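Local coordinates for hypothetical protein, conserved (Leishmania major, PDB 2B4W) that is of unknown function but belongs to the beta-fructosidase clan and probably folds as a five-bladed beta-propeller related to sugar-cleaving enzymes, at residues Q3-F8 with I244-C249; Q221-N226 with L260-F265. All blocks are in the same frame, centred on the assembly; numbering follows the deposited sequence.

Interaction 1: residues Q3-F8 with I244-C249; sequences QVKAAF and IGTKSC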
ATOM      1  N   GLN A   3     -16.064   8.252 -16.051  1.00 39.40           N
ATOM      2  CA  GLN A   3     -15.629   9.316 -16.947  1.00 40.53           C
ATOM      3  C   GLN A   3     -14.311   9.880 -16.416  1.00 42.62           C
ATOM      4  O   GLN A   3     -13.513  10.413 -17.184  1.00 42.37           O
ATOM      5  N   VAL A   4     -14.063   9.769 -15.106  1.00 44.08           N
ATOM      6  CA  VAL A   4     -12.780  10.289 -14.604  1.00 42.70           C
ATOM      7  C   VAL A   4     -11.640   9.430 -15.135  1.00 33.78           C
ATOM      8  O   VAL A   4     -10.611   9.931 -15.597  1.00 38.25           O
ATOM      9  CB  VAL A   4     -12.745  10.374 -13.073  1.00 52.52           C
ATOM     10  CG1 VAL A   4     -11.484  11.062 -12.554  1.00 31.51           C
ATOM     11  CG2 VAL A   4     -13.983  11.121 -12.585  1.00 64.76           C
ATOM     12  N   LYS A   5     -11.840   8.118 -15.102  1.00 27.16           N
ATOM     13  CA  LYS A   5     -10.835   7.192 -15.595  1.00 27.22           C
ATOM     14  C   LYS A   5     -10.526   7.464 -17.059  1.00 30.86           C
ATOM     15  O   LYS A   5      -9.367   7.533 -17.481  1.00 33.35           O
ATOM     16  CB  LYS A   5     -11.319   5.748 -15.405  1.00 32.45           C
ATOM     17  CG  LYS A   5     -10.196   4.763 -15.590  1.00 26.87           C
ATOM     18  CD  LYS A   5     -10.523   3.340 -15.208  1.00 37.60           C
ATOM     19  CE  LYS A   5      -9.343   2.431 -15.541  1.00 39.60           C
ATOM     20  NZ  LYS A   5      -9.098   2.329 -17.008  1.00 42.51           N
ATOM     21  N   ALA A   6     -11.596   7.617 -17.850  1.00 30.48           N
ATOM     22  CA  ALA A   6     -11.361   7.854 -19.283  1.00 29.06           C
ATOM     23  C   ALA A   6     -10.621   9.162 -19.501  1.00 25.38           C
ATOM     24  O   ALA A   6      -9.749   9.343 -20.364  1.00 31.90           O
ATOM     25  CB  ALA A   6     -12.683   7.822 -20.034  1.00 47.54           C
ATOM     26  N   ALA A   7     -10.977  10.135 -18.654  1.00 30.67           N
ATOM     27  CA  ALA A   7     -10.210  11.387 -18.736  1.00 34.57           C
ATOM     28  C   ALA A   7      -8.755  11.109 -18.387  1.00 35.69           C
ATOM     29  O   ALA A   7      -7.857  11.531 -19.115  1.00 36.76           O
ATOM     30  CB  ALA A   7     -10.824  12.439 -17.838  1.00 40.27           C
ATOM     31  N   PHE A   8      -8.524  10.391 -17.285  1.00 37.71           N
ATOM     32  CA  PHE A   8      -7.155  10.101 -16.872  1.00 27.21           C
ATOM     33  C   PHE A   8      -6.375   9.437 -18.005  1.00 27.33           C
ATOM     34  O   PHE A   8      -5.314   9.921 -18.390  1.00 26.83           O
ATOM     35  CB  PHE A   8      -7.059   9.195 -15.642  1.00 26.31           C
ATOM     36  CG  PHE A   8      -5.628   8.834 -15.239  1.00 27.44           C
ATOM     37  CD1 PHE A   8      -4.865   9.721 -14.488  1.00 26.96           C
ATOM     38  CD2 PHE A   8      -5.036   7.639 -15.590  1.00 26.45           C
ATOM     39  CE1 PHE A   8      -3.572   9.403 -14.119  1.00 21.97           C
ATOM     40  CE2 PHE A   8      -3.747   7.300 -15.221  1.00 17.00           C
ATOM     41  CZ  PHE A   8      -3.009   8.188 -14.471  1.00 21.07           C
ATOM     42  N   ILE A 244      -4.118   8.499 -10.122  1.00 28.65           N
ATOM     43  CA  ILE A 244      -2.678   8.731 -10.363  1.00 30.49           C
ATOM     44  C   ILE A 244      -2.012   7.651 -11.191  1.00 14.17           C
ATOM     45  O   ILE A 244      -0.907   7.818 -11.719  1.00 17.07           O
ATOM     46  CB  ILE A 244      -1.927   8.914  -9.025  1.00 26.79           C
ATOM     47  CG1 ILE A 244      -1.992   7.722  -8.078  1.00 27.53           C
ATOM     48  CG2 ILE A 244      -2.426  10.192  -8.349  1.00 18.84           C
ATOM     49  CD1 ILE A 244      -1.333   8.005  -6.733  1.00 26.21           C
ATOM     50  N   GLY A 245      -2.677   6.518 -11.373  1.00 22.44           N
ATOM     51  CA  GLY A 245      -2.251   5.388 -12.134  1.00 17.54           C
ATOM     52  C   GLY A 245      -3.359   4.423 -12.491  1.00 20.53           C
ATOM     53  O   GLY A 245      -4.369   4.251 -11.824  1.00 28.24           O
ATOM     54  N   THR A 246      -3.124   3.739 -13.595  1.00 27.56           N
ATOM     55  CA  THR A 246      -3.890   2.615 -14.086  1.00 21.53           C
ATOM     56  C   THR A 246      -2.925   1.623 -14.728  1.00 19.66           C
ATOM     57  O   THR A 246      -1.726   1.890 -14.862  1.00 30.94           O
ATOM     58  CB  THR A 246      -4.928   3.017 -15.147  1.00 25.49           C
ATOM     59  OG1 THR A 246      -4.190   3.639 -16.209  1.00 24.98           O
ATOM     60  CG2 THR A 246      -5.917   4.066 -14.671  1.00 25.36           C
ATOM     61  N   LYS A 247      -3.486   0.505 -15.133  1.00 29.73           N
ATOM     62  CA  LYS A 247      -2.871  -0.631 -15.805  1.00 28.49           C
ATOM     63  C   LYS A 247      -2.069  -0.208 -17.030  1.00 27.69           C
ATOM     64  O   LYS A 247      -0.963  -0.682 -17.279  1.00 27.54           O
ATOM     65  CB  LYS A 247      -3.939  -1.640 -16.262  1.00 33.48           C
ATOM     66  CG  LYS A 247      -3.718  -3.108 -16.175  1.00 40.24           C
ATOM     67  CD  LYS A 247      -2.299  -3.599 -16.239  1.00 35.90           C
ATOM     68  CE  LYS A 247      -2.278  -5.102 -16.533  1.00 18.74           C
ATOM     69  NZ  LYS A 247      -1.642  -5.310 -17.862  1.00 26.27           N
ATOM     70  N   SER A 248      -2.655   0.690 -17.834  1.00 27.46           N
ATOM     71  CA  SER A 248      -1.990   1.100 -19.062  1.00 26.94           C
ATOM     72  C   SER A 248      -0.790   2.001 -18.825  1.00 32.90           C
ATOM     73  O   SER A 248      -0.087   2.330 -19.791  1.00 38.92           O
ATOM     74  CB  SER A 248      -2.963   1.885 -19.949  1.00 26.14           C
ATOM     75  OG  SER A 248      -3.433   2.981 -19.177  1.00 32.86           O
ATOM     76  N   CYS A 249      -0.567   2.416 -17.587  1.00 28.19           N
ATOM     77  CA  CYS A 249       0.557   3.265 -17.225  1.00 29.23           C
ATOM     78  C   CYS A 249       1.877   2.516 -17.097  1.00 19.48           C
ATOM     79  O   CYS A 249       2.952   3.108 -17.184  1.00 23.28           O
ATOM     80  CB  CYS A 249       0.300   3.900 -15.850  1.00 24.75           C
ATOM     81  SG  CYS A 249      -0.931   5.192 -15.897  1.00 25.78           S
TER
HETATM   82  O   HOH W   1      -5.946   1.162 -17.735  1.00 27.18           O
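The N-terminal helix 3-11 packs against the end of strand 238-245 through Phe8, which meets Ile244, Gly245, Thr246 and Cys249, and Lys5, which meets Thr246. Phe8 CG is anti to the backbone N (chi1 177°), and the far end of the ring reaches the strand backbone, with CZ 3.5 Å from Ile244 C. That backbone belongs to a classic beta bulge, in which Ile244 and Gly245 both face Asn226 of the neighbouring strand 223-231. Beyond the bulge the chain turns through the 3-10 segment 247-249 and brings Cys249 SG to the edge of the Phe8 ring, 3.6 Å from CE2 near the ring plane. The thiol sulfur also accepts a nearly straight N-H bond from Thr246 N (3.5 Å, 162°), which helps fix it at that edge. Thr246 CG2 lies 3.8 Å from Phe8 CD2, the two side chains sliding past each other in opposite directions, and the same methyl meets Lys5 CE at 3.9 Å. The Lys5 chain is extended until its last torsion (chi4 -66°), which turns NZ into salt bridges with Asp262 and Glu9. Glu9 also takes a hydrogen bond with Thr246 OG1. A water weakly joins Lys5 NZ to Ser248 N.

Interaction 2: residues Q221-N226 with L260-F265; sequences QSVYVN and LADCVF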
ATOM      1  N   GLN A 221     -15.102  -6.906 -15.960  1.00 73.44           N
ATOM      2  CA  GLN A 221     -13.883  -6.322 -15.418  1.00 69.01           C
ATOM      3  C   GLN A 221     -14.040  -5.757 -14.015  1.00 62.03           C
ATOM      4  O   GLN A 221     -14.901  -4.946 -13.675  1.00 46.88           O
ATOM      5  CB  GLN A 221     -13.381  -5.203 -16.345  1.00 70.21           C
ATOM      6  CG  GLN A 221     -11.870  -5.034 -16.337  1.00 71.23           C
ATOM      7  CD  GLN A 221     -11.184  -5.875 -17.397  1.00 66.01           C
ATOM      8  OE1 GLN A 221     -11.259  -7.105 -17.343  1.00 51.49           O
ATOM      9  NE2 GLN A 221     -10.529  -5.219 -18.351  1.00 49.99           N
ATOM     10  N   SER A 222     -13.139  -6.186 -13.126  1.00 59.50           N
ATOM     11  CA  SER A 222     -13.043  -5.468 -11.854  1.00 54.81           C
ATOM     12  C   SER A 222     -11.897  -4.460 -11.999  1.00 47.58           C
ATOM     13  O   SER A 222     -10.734  -4.864 -12.059  1.00 28.30           O
ATOM     14  CB  SER A 222     -12.844  -6.397 -10.670  1.00 50.08           C
ATOM     15  OG  SER A 222     -14.071  -6.552  -9.956  1.00 43.11           O
ATOM     16  N   VAL A 223     -12.292  -3.195 -12.078  1.00 34.34           N
ATOM     17  CA  VAL A 223     -11.407  -2.079 -12.329  1.00 33.10           C
ATOM     18  C   VAL A 223     -10.769  -1.583 -11.027  1.00 34.38           C
ATOM     19  O   VAL A 223     -11.542  -1.202 -10.148  1.00 30.28           O
ATOM     20  CB  VAL A 223     -12.126  -0.870 -12.957  1.00 35.55           C
ATOM     21  CG1 VAL A 223     -11.165   0.318 -13.001  1.00 44.55           C
ATOM     22  CG2 VAL A 223     -12.656  -1.163 -14.347  1.00 32.17           C
ATOM     23  N   TYR A 224      -9.442  -1.610 -10.965  1.00 28.52           N
ATOM     24  CA  TYR A 224      -8.685  -1.072  -9.834  1.00 24.82           C
ATOM     25  C   TYR A 224      -7.722  -0.015 -10.377  1.00 20.43           C
ATOM     26  O   TYR A 224      -6.855  -0.296 -11.216  1.00 26.55           O
ATOM     27  CB  TYR A 224      -7.932  -2.145  -9.055  1.00 30.27           C
ATOM     28  CG  TYR A 224      -8.708  -3.011  -8.096  1.00 31.96           C
ATOM     29  CD1 TYR A 224      -9.822  -3.744  -8.509  1.00 32.63           C
ATOM     30  CD2 TYR A 224      -8.336  -3.121  -6.762  1.00 32.42           C
ATOM     31  CE1 TYR A 224     -10.531  -4.540  -7.624  1.00 38.50           C
ATOM     32  CE2 TYR A 224      -9.036  -3.915  -5.867  1.00 32.43           C
ATOM     33  CZ  TYR A 224     -10.140  -4.624  -6.306  1.00 42.31           C
ATOM     34  OH  TYR A 224     -10.847  -5.418  -5.428  1.00 41.57           O
ATOM     35  N   VAL A 225      -7.870   1.227  -9.910  1.00 22.02           N
ATOM     36  CA  VAL A 225      -6.903   2.246 -10.298  1.00 26.87           C
ATOM     37  C   VAL A 225      -6.147   2.780  -9.087  1.00 22.03           C
ATOM     38  O   VAL A 225      -6.528   2.657  -7.939  1.00 25.25           O
ATOM     39  CB  VAL A 225      -7.523   3.443 -11.036  1.00 28.33           C
ATOM     40  CG1 VAL A 225      -8.585   2.970 -12.015  1.00 25.18           C
ATOM     41  CG2 VAL A 225      -8.090   4.434 -10.036  1.00 23.43           C
ATOM     42  N   ASN A 226      -4.998   3.395  -9.371  1.00 24.03           N
ATOM     43  CA  ASN A 226      -4.204   3.951  -8.284  1.00 19.68           C
ATOM     44  C   ASN A 226      -4.830   5.299  -7.936  1.00 23.88           C
ATOM     45  O   ASN A 226      -5.109   6.072  -8.859  1.00 22.58           O
ATOM     46  CB  ASN A 226      -2.758   4.136  -8.678  1.00 21.35           C
ATOM     47  CG  ASN A 226      -1.977   2.925  -9.089  1.00 15.38           C
ATOM     48  OD1 ASN A 226      -1.237   2.978 -10.075  1.00 18.03           O
ATOM     49  ND2 ASN A 226      -2.056   1.823  -8.371  1.00 22.80           N
ATOM     50  N   LEU A 260      -8.928  -9.136 -14.412  1.00 39.13           N
ATOM     51  CA  LEU A 260      -8.154  -8.119 -13.705  1.00 26.25           C
ATOM     52  C   LEU A 260      -7.223  -7.417 -14.683  1.00 39.44           C
ATOM     53  O   LEU A 260      -6.147  -6.982 -14.284  1.00 35.86           O
ATOM     54  CB  LEU A 260      -7.381  -8.774 -12.569  1.00 30.66           C
ATOM     55  CG  LEU A 260      -8.245  -9.259 -11.399  1.00 25.96           C
ATOM     56  CD1 LEU A 260      -7.406 -10.076 -10.432  1.00 29.18           C
ATOM     57  CD2 LEU A 260      -8.911  -8.086 -10.696  1.00 42.68           C
ATOM     58  N   ALA A 261      -7.681  -7.335 -15.932  1.00 32.57           N
ATOM     59  CA  ALA A 261      -6.925  -6.708 -17.004  1.00 28.58           C
ATOM     60  C   ALA A 261      -6.915  -5.188 -16.885  1.00 21.18           C
ATOM     61  O   ALA A 261      -6.149  -4.502 -17.561  1.00 39.00           O
ATOM     62  CB  ALA A 261      -7.470  -7.132 -18.366  1.00 39.13           C
ATOM     63  N   ASP A 262      -7.761  -4.661 -16.011  1.00 25.71           N
ATOM     64  CA  ASP A 262      -7.750  -3.240 -15.727  1.00 23.35           C
ATOM     65  C   ASP A 262      -7.593  -2.950 -14.234  1.00 16.74           C
ATOM     66  O   ASP A 262      -8.217  -2.001 -13.752  1.00 29.67           O
ATOM     67  CB  ASP A 262      -9.036  -2.589 -16.254  1.00 21.92           C
ATOM     68  CG  ASP A 262      -8.814  -1.106 -16.513  1.00 38.66           C
ATOM     69  OD1 ASP A 262      -7.671  -0.623 -16.327  1.00 43.25           O
ATOM     70  OD2 ASP A 262      -9.798  -0.434 -16.885  1.00 42.18           O
ATOM     71  N   CYS A 263      -6.789  -3.760 -13.566  1.00 24.35           N
ATOM     72  CA  CYS A 263      -6.504  -3.702 -12.147  1.00 27.53           C
ATOM     73  C   CYS A 263      -5.080  -3.310 -11.762  1.00 24.52           C
ATOM     74  O   CYS A 263      -4.152  -3.992 -12.177  1.00 20.55           O
ATOM     75  CB  CYS A 263      -6.764  -5.087 -11.523  1.00 34.61           C
ATOM     76  SG  CYS A 263      -6.341  -5.227  -9.760  1.00 34.18           S
ATOM     77  N   VAL A 264      -4.875  -2.259 -10.959  1.00 22.27           N
ATOM     78  CA  VAL A 264      -3.604  -2.005 -10.296  1.00 20.24           C
ATOM     79  C   VAL A 264      -3.856  -1.680  -8.817  1.00 12.92           C
ATOM     80  O   VAL A 264      -4.787  -0.967  -8.489  1.00 19.72           O
ATOM     81  CB  VAL A 264      -2.762  -0.850 -10.858  1.00 22.80           C
ATOM     82  CG1 VAL A 264      -2.076  -1.251 -12.157  1.00 18.58           C
ATOM     83  CG2 VAL A 264      -3.649   0.373 -11.011  1.00 25.13           C
ATOM     84  N   PHE A 265      -3.016  -2.215  -7.945  1.00 19.53           N
ATOM     85  CA  PHE A 265      -3.281  -2.089  -6.507  1.00 18.53           C
ATOM     86  C   PHE A 265      -2.069  -1.465  -5.839  1.00 17.52           C
ATOM     87  O   PHE A 265      -1.041  -2.151  -5.763  1.00 16.12           O
ATOM     88  CB  PHE A 265      -3.568  -3.509  -6.034  1.00 25.41           C
ATOM     89  CG  PHE A 265      -3.818  -3.706  -4.558  1.00 29.42           C
ATOM     90  CD1 PHE A 265      -2.747  -3.872  -3.689  1.00 25.45           C
ATOM     91  CD2 PHE A 265      -5.107  -3.735  -4.057  1.00 25.19           C
ATOM     92  CE1 PHE A 265      -2.973  -4.058  -2.343  1.00 23.54           C
ATOM     93  CE2 PHE A 265      -5.335  -3.923  -2.699  1.00 24.36           C
ATOM     94  CZ  PHE A 265      -4.269  -4.086  -1.834  1.00 25.22           C
TER
HETATM   95  O   HOH W   2      -6.338   0.093 -13.700  1.00 28.20           O
HETATM   96  O   HOH W   3      -4.483   1.052  -7.051  1.00 19.23           O
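Tyr224 O is gripped by Val264 N at 2.8 Å, and a water, itself also near Asp262 OD1, lies within donating distance of it. The N-H from Val264 arrives 42° above the carbonyl plane, and the CA-H of Cys263 points at the same oxygen. With Tyr224 N bonded to Asp262 O (3.1 Å), this is a single parallel beta bridge between Tyr224 and Cys263, tying strand 223-231 to the chain that runs into strand 264-271, the two strands belonging to different sheets of the probable propeller. Tyr224 CG stands anti to the carbonyl carbon (chi1 -78°), which brings it to 3.6 Å from Cys263 SG; Tyr224 CB is 3.5 Å from the same sulfur. The sulfur stands oblique to the ring, 35° off its normal. His208 lies nearly parallel to the Tyr224 ring, and Trp189 NE1 hydrogen-bonds its hydroxyl. Before the bridge, Asp262 and Val223 run side by side, pointing the same way, with Asp262 OD2 3.9 Å from Val223 CG2 and in a salt bridge with Lys5 NZ. Past the bridge, Asn226 and Val264 cross at about a right angle. The Asn226 amide is held at both ends, OD1 by Tyr250 OH and ND2 by Ser281 OG, while ND2 also gives a hydrogen bond to a water (2.9 Å). Val264 CG2 lies over the face of the Asn226 amide, 3.4 Å from ND2.

Interactions 1 and 2 sit on neighbouring strands of one five-stranded sheet: 244-249 ends strand 238-245, and 221-226 begins the adjacent strand 223-231. They are in direct touch, since Gly245 O probably accepts a hydrogen bond from Asn226 N, and the salt bridge of Lys5 NZ with Asp262 OD2 (2.9 Å) joins the helix of one to the second segment of the other. The chemistry differs. Interaction 1 has no direct hydrogen bond between its segments and relies on one aromatic ring touching backbone, a methyl and a sulfur at its edge, with mostly buried contact residues. Interaction 2 is more than twice as extensive, mixes buried with exposed residues, and couples two sheets through main-chain bonds.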